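Local structure of porin (Rhodobacter capsulatus, 2POR) at residues 276-281 with 296-301; 7-12 with 89-94; 243-248 with 265-270. The protein forms trimeric outer-membrane channels that let small hydrophilic solutes, up to about 0.6 kDa, diffuse passively through. All coordinates share one frame; numbering follows the deposited sequence.

Interaction 1 (276-281 with 296-301). With C8E ((hydroxyethyloxy)tri(ethyloxy)octane), chain F; C8E ((hydroxyethyloxy)tri(ethyloxy)octane), chain G.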
loop_
_atom_site.group_PDB
_atom_site.type_symbol
_atom_site.label_atom_id
_atom_site.label_comp_id
_atom_site.label_asym_id
_atom_site.label_seq_id
_atom_site.Cartn_x
_atom_site.Cartn_y
_atom_site.Cartn_z
ATOM N N SER A 276 13.349 -5.974 22.576
ATOM C CA SER A 276 14.409 -6.907 22.893
ATOM C C SER A 276 15.650 -6.593 22.039
ATOM O O SER A 276 15.533 -5.978 20.967
ATOM C CB SER A 276 13.921 -8.353 22.656
ATOM O OG SER A 276 13.247 -8.568 21.426
ATOM N N ILE A 277 16.839 -6.896 22.539
ATOM C CA ILE A 277 18.091 -6.728 21.817
ATOM C C ILE A 277 18.316 -8.126 21.273
ATOM O O ILE A 277 18.191 -9.107 22.027
ATOM C CB ILE A 277 19.194 -6.310 22.796
ATOM C CG1 ILE A 277 18.906 -4.949 23.337
ATOM C CG2 ILE A 277 20.551 -6.260 22.091
ATOM C CD1 ILE A 277 19.855 -4.652 24.513
ATOM N N VAL A 278 18.584 -8.308 19.970
ATOM C CA VAL A 278 18.673 -9.642 19.341
ATOM C C VAL A 278 19.902 -9.646 18.425
ATOM O O VAL A 278 20.158 -8.664 17.721
ATOM C CB VAL A 278 17.425 -9.956 18.468
ATOM C CG1 VAL A 278 17.454 -11.407 18.092
ATOM C CG2 VAL A 278 16.139 -9.649 19.191
ATOM N N GLY A 279 20.674 -10.712 18.382
ATOM C CA GLY A 279 21.843 -10.796 17.522
ATOM C C GLY A 279 22.059 -12.253 17.185
ATOM O O GLY A 279 21.519 -13.132 17.869
ATOM N N GLY A 280 22.817 -12.596 16.149
ATOM C CA GLY A 280 22.997 -13.992 15.786
ATOM C C GLY A 280 24.041 -14.127 14.689
ATOM O O GLY A 280 24.533 -13.132 14.154
ATOM N N ILE A 281 24.338 -15.364 14.397
ATOM C CA ILE A 281 25.372 -15.738 13.465
ATOM C C ILE A 281 24.748 -16.863 12.654
ATOM O O ILE A 281 23.977 -17.666 13.198
ATOM C CB ILE A 281 26.587 -16.096 14.405
ATOM C CG1 ILE A 281 27.667 -15.265 13.877
ATOM C CG2 ILE A 281 27.040 -17.543 14.504
ATOM C CD1 ILE A 281 27.656 -13.913 14.575
ATOM N N GLY A 296 20.820 -5.994 16.621
ATOM C CA GLY A 296 19.931 -4.853 16.617
ATOM C C GLY A 296 18.854 -5.015 17.675
ATOM O O GLY A 296 19.011 -5.804 18.608
ATOM N N VAL A 297 17.762 -4.284 17.526
ATOM C CA VAL A 297 16.631 -4.324 18.465
ATOM C C VAL A 297 15.349 -4.655 17.725
ATOM O O VAL A 297 15.195 -4.248 16.570
ATOM C CB VAL A 297 16.477 -2.955 19.225
ATOM C CG1 VAL A 297 17.659 -2.797 20.157
ATOM C CG2 VAL A 297 16.501 -1.749 18.329
ATOM N N LYS A 298 14.429 -5.426 18.287
ATOM C CA LYS A 298 13.161 -5.759 17.652
ATOM C C LYS A 298 12.068 -5.178 18.538
ATOM O O LYS A 298 12.241 -5.201 19.759
ATOM C CB LYS A 298 12.958 -7.251 17.571
ATOM C CG LYS A 298 13.814 -7.859 16.477
ATOM C CD LYS A 298 13.731 -9.329 16.604
ATOM C CE LYS A 298 12.383 -9.726 16.153
ATOM N NZ LYS A 298 12.273 -11.169 16.250
ATOM N N PHE A 299 10.982 -4.635 18.006
ATOM C CA PHE A 299 9.925 -3.983 18.769
ATOM C C PHE A 299 8.601 -4.575 18.372
ATOM O O PHE A 299 8.394 -4.929 17.200
ATOM C CB PHE A 299 9.900 -2.513 18.449
ATOM C CG PHE A 299 11.164 -1.730 18.738
ATOM C CD1 PHE A 299 11.850 -1.878 19.930
ATOM C CD2 PHE A 299 11.621 -0.824 17.809
ATOM C CE1 PHE A 299 12.979 -1.129 20.193
ATOM C CE2 PHE A 299 12.750 -0.079 18.091
ATOM C CZ PHE A 299 13.434 -0.223 19.276
ATOM N N LYS A 300 7.665 -4.744 19.279
ATOM C CA LYS A 300 6.323 -5.195 18.945
ATOM C C LYS A 300 5.394 -4.095 19.444
ATOM O O LYS A 300 5.697 -3.446 20.474
ATOM C CB LYS A 300 6.003 -6.467 19.655
ATOM C CG LYS A 300 6.844 -7.607 19.193
ATOM C CD LYS A 300 6.103 -8.934 19.369
ATOM C CE LYS A 300 6.001 -9.441 20.808
ATOM N NZ LYS A 300 5.354 -10.749 20.845
ATOM N N PHE A 301 4.292 -3.835 18.741
ATOM C CA PHE A 301 3.424 -2.714 19.030
ATOM C C PHE A 301 1.981 -3.150 19.012
ATOM O O PHE A 301 1.670 -4.217 18.475
ATOM C CB PHE A 301 3.517 -1.554 18.025
ATOM C CG PHE A 301 4.916 -0.988 17.941
ATOM C CD1 PHE A 301 5.398 -0.149 18.921
ATOM C CD2 PHE A 301 5.716 -1.290 16.850
ATOM C CE1 PHE A 301 6.669 0.405 18.835
ATOM C CE2 PHE A 301 6.988 -0.729 16.771
ATOM C CZ PHE A 301 7.473 0.116 17.751
ATOM O OXT PHE A 301 1.166 -2.410 19.584
HETATM C C1 C8E F . 25.833 -14.888 19.198
HETATM C C2 C8E F . 24.992 -13.596 19.163
HETATM C C3 C8E F . 25.742 -12.292 18.846
HETATM C C4 C8E F . 26.140 -12.040 17.386
HETATM C C5 C8E F . 26.744 -10.642 17.339
HETATM C C6 C8E F . 27.406 -10.303 16.018
HETATM C C7 C8E F . 28.448 -9.184 16.195
HETATM C C8 C8E F . 27.912 -7.748 16.098
HETATM O O9 C8E F . 28.651 -6.653 16.699
HETATM C C10 C8E F . 29.494 -5.834 15.851
HETATM C C11 C8E F . 29.105 -4.428 15.354
HETATM O O12 C8E F . 30.185 -3.621 14.846
HETATM C C13 C8E F . 30.252 -3.473 13.413
HETATM C C14 C8E F . 30.417 -2.099 12.717
HETATM O O15 C8E F . 29.342 -1.147 12.554
HETATM C C16 C8E F . 29.126 -0.793 11.177
HETATM C C17 C8E F . 28.305 0.440 10.832
HETATM O O18 C8E F . 28.102 0.786 9.464
HETATM C C19 C8E F . 28.543 2.126 9.237
HETATM C C20 C8E F . 29.861 2.343 8.500
HETATM O O21 C8E F . 30.287 3.705 8.454
HETATM C C1 C8E G . 28.051 3.836 13.273
HETATM C C2 C8E G . 27.360 2.606 13.907
HETATM C C3 C8E G . 25.884 2.901 14.071
HETATM C C4 C8E G . 25.157 1.739 14.721
HETATM C C5 C8E G . 23.691 2.122 14.872
HETATM C C6 C8E G . 22.901 1.072 15.636
HETATM C C7 C8E G . 21.438 1.459 15.661
HETATM C C8 C8E G . 20.558 0.447 16.379
HETATM O O9 C8E G . 20.582 0.357 17.803
HETATM C C10 C8E G . 20.707 -0.989 18.303
HETATM C C11 C8E G . 22.066 -1.694 18.490
HETATM O O12 C8E G . 22.126 -2.907 19.267
HETATM C C13 C8E G . 22.635 -2.716 20.607
HETATM C C14 C8E G . 21.744 -2.428 21.839
HETATM O O15 C8E G . 20.941 -1.228 21.910
HETATM C C16 C8E G . 20.007 -1.199 23.010
HETATM C C17 C8E G . 19.954 -0.062 24.053
HETATM O O18 C8E G . 20.934 0.084 25.084
HETATM C C19 C8E G . 20.587 -0.680 26.245
HETATM C C20 C8E G . 20.160 0.028 27.539
HETATM O O21 C8E G . 19.762 -0.877 28.573
HETATM O O HOH W 1 10.691 -7.790 21.017
#
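Ser276 to Val278 run antiparallel to Gly296 to Lys298, with Ser276 and Lys298 facing each other as one hydrogen-bonded pair, Val278 and Gly296 as the next, and Ile277 opposite Val297 as the non-hydrogen-bonded pair between them. The straightest of the four N-H...O bonds goes from Val278 N to Gly296 O (2.9 Å, 170° at the hydrogen). Between these bonds lie CA-H...O contacts, with Val297 CA 3.2 Å from Ser276 O. This is the last hairpin of the 16-stranded porin barrel, strands 275-284 and 292-300, and its two faces differ sharply. On one, Val278 CG2 presses against the lysine chain: Lys298 CD, anti to CA (chi2 171°), lies 3.5 Å from Val278 CG2. Tyr91 of a loop folded against this face touches both Val278 and Lys298. Further along it, Ser276 OG reaches a water at 2.7 Å, and that water donates to Lys298 O. The other face is apolar: Ile277 CG1 and Val297 CG1 meet at 4.0 Å as the two side chains cross obliquely. Detergent lies over them, with Ile277 CD1 3.8 Å from C16 of one C8E molecule, as expected of a lipid-facing surface. A second C8E passes Gly279 and Gly280, and a CB at Gly279 would be crowded by its chain.

Interaction 2 (7-12 with 89-94). With CA (calcium ion), chain C.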
loop_
_atom_site.group_PDB
_atom_site.type_symbol
_atom_site.label_atom_id
_atom_site.label_comp_id
_atom_site.label_asym_id
_atom_site.label_seq_id
_atom_site.Cartn_x
_atom_site.Cartn_y
_atom_site.Cartn_z
ATOM N N ASP A 7 5.108 -4.084 14.239
ATOM C CA ASP A 7 6.445 -4.408 14.699
ATOM C C ASP A 7 7.435 -3.546 13.920
ATOM O O ASP A 7 7.058 -2.859 12.962
ATOM C CB ASP A 7 6.770 -5.911 14.519
ATOM C CG ASP A 7 6.539 -6.482 13.125
ATOM O OD1 ASP A 7 7.102 -5.979 12.166
ATOM O OD2 ASP A 7 5.759 -7.399 12.994
ATOM N N ALA A 8 8.669 -3.506 14.394
ATOM C CA ALA A 8 9.745 -2.713 13.792
ATOM C C ALA A 8 11.063 -3.280 14.288
ATOM O O ALA A 8 11.084 -4.113 15.219
ATOM C CB ALA A 8 9.669 -1.232 14.177
ATOM N N ARG A 9 12.177 -2.996 13.597
ATOM C CA ARG A 9 13.482 -3.479 14.006
ATOM C C ARG A 9 14.519 -2.546 13.433
ATOM O O ARG A 9 14.227 -1.818 12.464
ATOM C CB ARG A 9 13.692 -4.914 13.517
ATOM C CG ARG A 9 13.895 -5.031 12.019
ATOM C CD ARG A 9 13.727 -6.461 11.642
ATOM N NE ARG A 9 14.097 -6.590 10.241
ATOM C CZ ARG A 9 13.851 -7.688 9.506
ATOM N NH1 ARG A 9 13.212 -8.765 9.988
ATOM N NH2 ARG A 9 14.249 -7.667 8.221
ATOM N N MET A 10 15.681 -2.423 14.040
ATOM C CA MET A 10 16.745 -1.568 13.518
ATOM C C MET A 10 18.061 -2.044 14.093
ATOM O O MET A 10 18.084 -2.635 15.175
ATOM C CB MET A 10 16.540 -0.087 13.839
ATOM C CG MET A 10 16.666 0.319 15.277
ATOM S SD MET A 10 16.580 2.104 15.385
ATOM C CE MET A 10 16.287 2.031 17.108
ATOM N N GLY A 11 19.177 -1.963 13.353
ATOM C CA GLY A 11 20.447 -2.474 13.850
ATOM C C GLY A 11 21.402 -2.515 12.691
ATOM O O GLY A 11 21.229 -1.738 11.741
ATOM N N VAL A 12 22.378 -3.402 12.760
ATOM C CA VAL A 12 23.425 -3.576 11.722
ATOM C C VAL A 12 23.511 -5.020 11.313
ATOM O O VAL A 12 23.309 -5.914 12.140
ATOM C CB VAL A 12 24.831 -3.123 12.207
ATOM C CG1 VAL A 12 24.787 -1.607 12.257
ATOM C CG2 VAL A 12 25.218 -3.690 13.565
ATOM N N VAL A 89 16.936 -17.220 14.208
ATOM C CA VAL A 89 18.155 -16.536 14.578
ATOM C C VAL A 89 18.273 -15.200 13.871
ATOM O O VAL A 89 17.968 -15.115 12.669
ATOM C CB VAL A 89 19.341 -17.470 14.232
ATOM C CG1 VAL A 89 20.661 -16.718 14.397
ATOM C CG2 VAL A 89 19.286 -18.712 15.123
ATOM N N GLY A 90 18.772 -14.237 14.674
ATOM C CA GLY A 90 19.132 -12.863 14.332
ATOM C C GLY A 90 17.956 -11.869 14.338
ATOM O O GLY A 90 16.812 -12.253 14.092
ATOM N N TYR A 91 18.174 -10.573 14.593
ATOM C CA TYR A 91 17.085 -9.612 14.591
ATOM C C TYR A 91 16.494 -9.450 13.211
ATOM O O TYR A 91 15.347 -9.047 13.124
ATOM C CB TYR A 91 17.576 -8.267 15.124
ATOM C CG TYR A 91 18.127 -7.241 14.140
ATOM C CD1 TYR A 91 17.280 -6.334 13.567
ATOM C CD2 TYR A 91 19.472 -7.195 13.831
ATOM C CE1 TYR A 91 17.780 -5.398 12.696
ATOM C CE2 TYR A 91 19.988 -6.251 12.960
ATOM C CZ TYR A 91 19.124 -5.368 12.402
ATOM O OH TYR A 91 19.580 -4.439 11.518
ATOM N N THR A 92 17.223 -9.705 12.095
ATOM C CA THR A 92 16.678 -9.553 10.733
ATOM C C THR A 92 16.159 -10.895 10.209
ATOM O O THR A 92 15.619 -10.927 9.115
ATOM C CB THR A 92 17.764 -9.008 9.724
ATOM O OG1 THR A 92 18.813 -9.968 9.721
ATOM C CG2 THR A 92 18.403 -7.710 10.097
ATOM N N ASP A 93 16.252 -12.005 10.971
ATOM C CA ASP A 93 15.941 -13.385 10.592
ATOM C C ASP A 93 16.939 -13.769 9.507
ATOM O O ASP A 93 16.688 -13.623 8.296
ATOM C CB ASP A 93 14.488 -13.540 10.073
ATOM C CG ASP A 93 14.067 -14.958 9.729
ATOM O OD1 ASP A 93 14.770 -15.954 9.958
ATOM O OD2 ASP A 93 12.979 -15.142 9.194
ATOM N N LEU A 94 18.122 -14.199 9.953
ATOM C CA LEU A 94 19.262 -14.426 9.047
ATOM C C LEU A 94 19.102 -15.691 8.244
ATOM O O LEU A 94 19.708 -16.711 8.545
ATOM C CB LEU A 94 20.571 -14.524 9.820
ATOM C CG LEU A 94 21.106 -13.289 10.450
ATOM C CD1 LEU A 94 22.237 -13.674 11.427
ATOM C CD2 LEU A 94 21.558 -12.334 9.373
HETATM CA CA CA C . 13.485 -17.496 8.767
HETATM O O HOH W 2 12.669 -9.588 12.644
HETATM O O HOH W 3 13.132 -10.621 7.435
HETATM O O HOH W 4 11.876 -17.732 10.519
HETATM O O HOH W 5 11.611 -17.139 7.585
#
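Arg9 reaches out from strand 2-14 over the turn that carries Tyr91 and Thr92, and its chain crosses the tyrosine at about a right angle. CB lies at the ring edge, in its plane, 3.9 Å from Tyr91 CD1. With CG set between the backbone N and carbonyl carbon (chi1 71°) and the chain extended from there to NE, CD passes 3.4 Å from Tyr91 O. The guanidinium then lies flat over Thr92, whose CA sits 3.6 Å above its plane at the centre, while guanidinium and tyrosine ring stand 84° apart. Two waters in the guanidinium plane accept from Arg9 NH1 and pass the contact on, one donating to Tyr91 O (2.8 Å) and the other to Thr92 O. An alanine here would probably leave both waters without their arginine donor and open a gap above Thr92. Beyond the arginine, the Tyr91 ring runs up against the backbone of Met10 to Val12, and a CB on Gly11 would collide with Tyr91 CZ. Thr92 CG2 covers one ring face near the rim. Next outward, Tyr91 OH is hydrogen-bonded to Ser22 O and Thr92 OG1 to Asp294, tying the loop to strands 19-34 and 292-300. The turn itself, type I from Gly90 to Asp93, closes with Asp93 N bonded to Gly90 O (3.2 Å). Asp93 then grips a calcium ion with both carboxylate oxygens, OD1 at 2.3 Å, sharing it with Asp95, Asn100 and Asp101 on the long loop between strands 68-73 and 118-125, which as in other general porins folds into the barrel and narrows the pore.

Interaction 3 (243-248 with 265-270)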
loop_
_atom_site.group_PDB
_atom_site.type_symbol
_atom_site.label_atom_id
_atom_site.label_comp_id
_atom_site.label_asym_id
_atom_site.label_seq_id
_atom_site.Cartn_x
_atom_site.Cartn_y
_atom_site.Cartn_z
ATOM N N THR A 243 17.140 -13.627 29.119
ATOM C CA THR A 243 17.979 -14.120 28.040
ATOM C C THR A 243 17.523 -15.407 27.432
ATOM O O THR A 243 17.379 -16.400 28.145
ATOM C CB THR A 243 19.415 -14.347 28.523
ATOM O OG1 THR A 243 19.811 -13.140 29.162
ATOM C CG2 THR A 243 20.406 -14.618 27.406
ATOM N N THR A 244 17.288 -15.408 26.128
ATOM C CA THR A 244 17.072 -16.661 25.425
ATOM C C THR A 244 18.313 -16.857 24.554
ATOM O O THR A 244 18.886 -15.883 24.029
ATOM C CB THR A 244 15.859 -16.558 24.584
ATOM O OG1 THR A 244 14.803 -16.279 25.511
ATOM C CG2 THR A 244 15.629 -17.801 23.726
ATOM N N VAL A 245 18.768 -18.105 24.491
ATOM C CA VAL A 245 19.924 -18.534 23.703
ATOM C C VAL A 245 19.421 -19.747 22.939
ATOM O O VAL A 245 18.616 -20.529 23.468
ATOM C CB VAL A 245 21.104 -18.920 24.613
ATOM C CG1 VAL A 245 22.258 -19.520 23.824
ATOM C CG2 VAL A 245 21.660 -17.652 25.237
ATOM N N GLY A 246 19.803 -19.863 21.663
ATOM C CA GLY A 246 19.355 -20.987 20.867
ATOM C C GLY A 246 20.086 -21.134 19.537
ATOM O O GLY A 246 20.826 -20.226 19.124
ATOM N N GLY A 247 19.857 -22.249 18.849
ATOM C CA GLY A 247 20.505 -22.472 17.583
ATOM C C GLY A 247 19.859 -23.637 16.901
ATOM O O GLY A 247 19.005 -24.292 17.501
ATOM N N TYR A 248 20.271 -23.930 15.666
ATOM C CA TYR A 248 19.681 -25.017 14.915
ATOM C C TYR A 248 20.748 -25.558 13.958
ATOM O O TYR A 248 21.743 -24.852 13.691
ATOM C CB TYR A 248 18.464 -24.517 14.104
ATOM C CG TYR A 248 18.803 -23.478 13.031
ATOM C CD1 TYR A 248 19.212 -23.920 11.781
ATOM C CD2 TYR A 248 18.794 -22.113 13.287
ATOM C CE1 TYR A 248 19.611 -23.014 10.809
ATOM C CE2 TYR A 248 19.197 -21.196 12.309
ATOM C CZ TYR A 248 19.609 -21.655 11.052
ATOM O OH TYR A 248 20.028 -20.799 10.026
ATOM N N LEU A 265 23.090 -19.577 15.295
ATOM C CA LEU A 265 23.215 -19.476 16.733
ATOM C C LEU A 265 22.900 -18.011 17.058
ATOM O O LEU A 265 23.486 -17.075 16.467
ATOM C CB LEU A 265 24.667 -19.794 17.148
ATOM C CG LEU A 265 25.037 -20.756 18.259
ATOM C CD1 LEU A 265 24.363 -20.362 19.577
ATOM C CD2 LEU A 265 24.620 -22.156 17.822
ATOM N N GLY A 266 21.968 -17.762 17.978
ATOM C CA GLY A 266 21.682 -16.387 18.361
ATOM C C GLY A 266 21.133 -16.251 19.771
ATOM O O GLY A 266 20.814 -17.240 20.445
ATOM N N ALA A 267 21.005 -15.012 20.197
ATOM C CA ALA A 267 20.477 -14.737 21.509
ATOM C C ALA A 267 19.581 -13.536 21.477
ATOM O O ALA A 267 19.715 -12.692 20.586
ATOM C CB ALA A 267 21.576 -14.407 22.482
ATOM N N SER A 268 18.702 -13.444 22.465
ATOM C CA SER A 268 17.955 -12.226 22.669
ATOM C C SER A 268 17.883 -11.915 24.147
ATOM O O SER A 268 17.940 -12.812 24.989
ATOM C CB SER A 268 16.540 -12.345 22.100
ATOM O OG SER A 268 15.948 -13.622 22.231
ATOM N N TYR A 269 17.720 -10.648 24.416
ATOM C CA TYR A 269 17.606 -10.153 25.746
ATOM C C TYR A 269 16.348 -9.318 25.803
ATOM O O TYR A 269 16.232 -8.292 25.131
ATOM C CB TYR A 269 18.826 -9.338 26.014
ATOM C CG TYR A 269 18.791 -8.867 27.442
ATOM C CD1 TYR A 269 19.198 -9.725 28.444
ATOM C CD2 TYR A 269 18.288 -7.618 27.727
ATOM C CE1 TYR A 269 19.089 -9.319 29.761
ATOM C CE2 TYR A 269 18.171 -7.212 29.038
ATOM C CZ TYR A 269 18.574 -8.066 30.050
ATOM O OH TYR A 269 18.451 -7.651 31.368
ATOM N N ASP A 270 15.400 -9.685 26.633
ATOM C CA ASP A 270 14.157 -8.952 26.722
ATOM C C ASP A 270 14.292 -7.688 27.580
ATOM O O ASP A 270 14.692 -7.771 28.741
ATOM C CB ASP A 270 13.122 -9.932 27.286
ATOM C CG ASP A 270 11.664 -9.488 27.251
ATOM O OD1 ASP A 270 11.406 -8.321 26.984
ATOM O OD2 ASP A 270 10.776 -10.319 27.466
#
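Thr244 with Ser268 and Gly246 with Gly266 form the two hydrogen-bonded pairs joining these antiparallel strands, whose axes run at 167° to each other. Each pair has both of its N-H...O bonds. Thr244 N gives to Ser268 O at 2.9 Å, and Thr244 O accepts from Ser268 N. At the glycine pair the bond from Gly266 N to Gly246 O is fairly straight (167° at the hydrogen).

Weaker CA-H...O contacts fill in between, from Thr243 CA to Ser268 O, from Ala267 CA to Thr244 O (3.2 Å), and from Leu265 CA to Gly246 O.

The side chains fall on two faces; Thr243, Val245, Ala267, Leu265 and Tyr269 share one. There Thr243 OG1 comes up to the edge of the tyrosine ring, near its plane, 3.5 Å from CD1 of Tyr269. The tyrosine's CG stands anti to the backbone N (chi1 -176°), and from there the ring presents its CD1 and CE1 side to the threonine oxygen. Val245 CG2 lies a loose 4.3 Å from Ala267 CB. Leu265 leans across the strand gap until its CD1 is 3.6 Å from Gly246 O, and a CB on Gly247 would collide with Leu265 CD2. On the other face Ser268 OG stands 3.8 Å from Thr244 CB, while Thr244 OG1 bonds to Thr239 OG1.

The pair is the hairpin of strands 243-254 and 258-272 in the barrel wall. Strand 226-240 continues the sheet beside Val245 and Gly247, strand 275-284 bonds to Leu265 and Ala267 on the other side of strand 258-272, and Tyr87 of a loop touches Thr244.

Interactions 1 and 3 and strand 2-14 belong to one region of barrel wall, with loop 89-94 folded against it. Interactions 1 and 2 have centres about 5 Å apart and meet where the barrel closes: strand 292-300 lies beside strand 2-14, with Phe299 N 2.8 Å from Ala8 O and Val297 N 2.9 Å from Met10 O. Both also touch the second subunit of the trimer. Interaction 3 lies about 10 Å from interaction 1, centre to centre, and strand 258-272 links them, Ile281 N approaching Leu265 O at 2.8 Å. The calcium-binding loop of interaction 2 reaches both neighbours, packing Tyr91 near Gly296 and Val89 CG1 3.5 Å from Leu265 O.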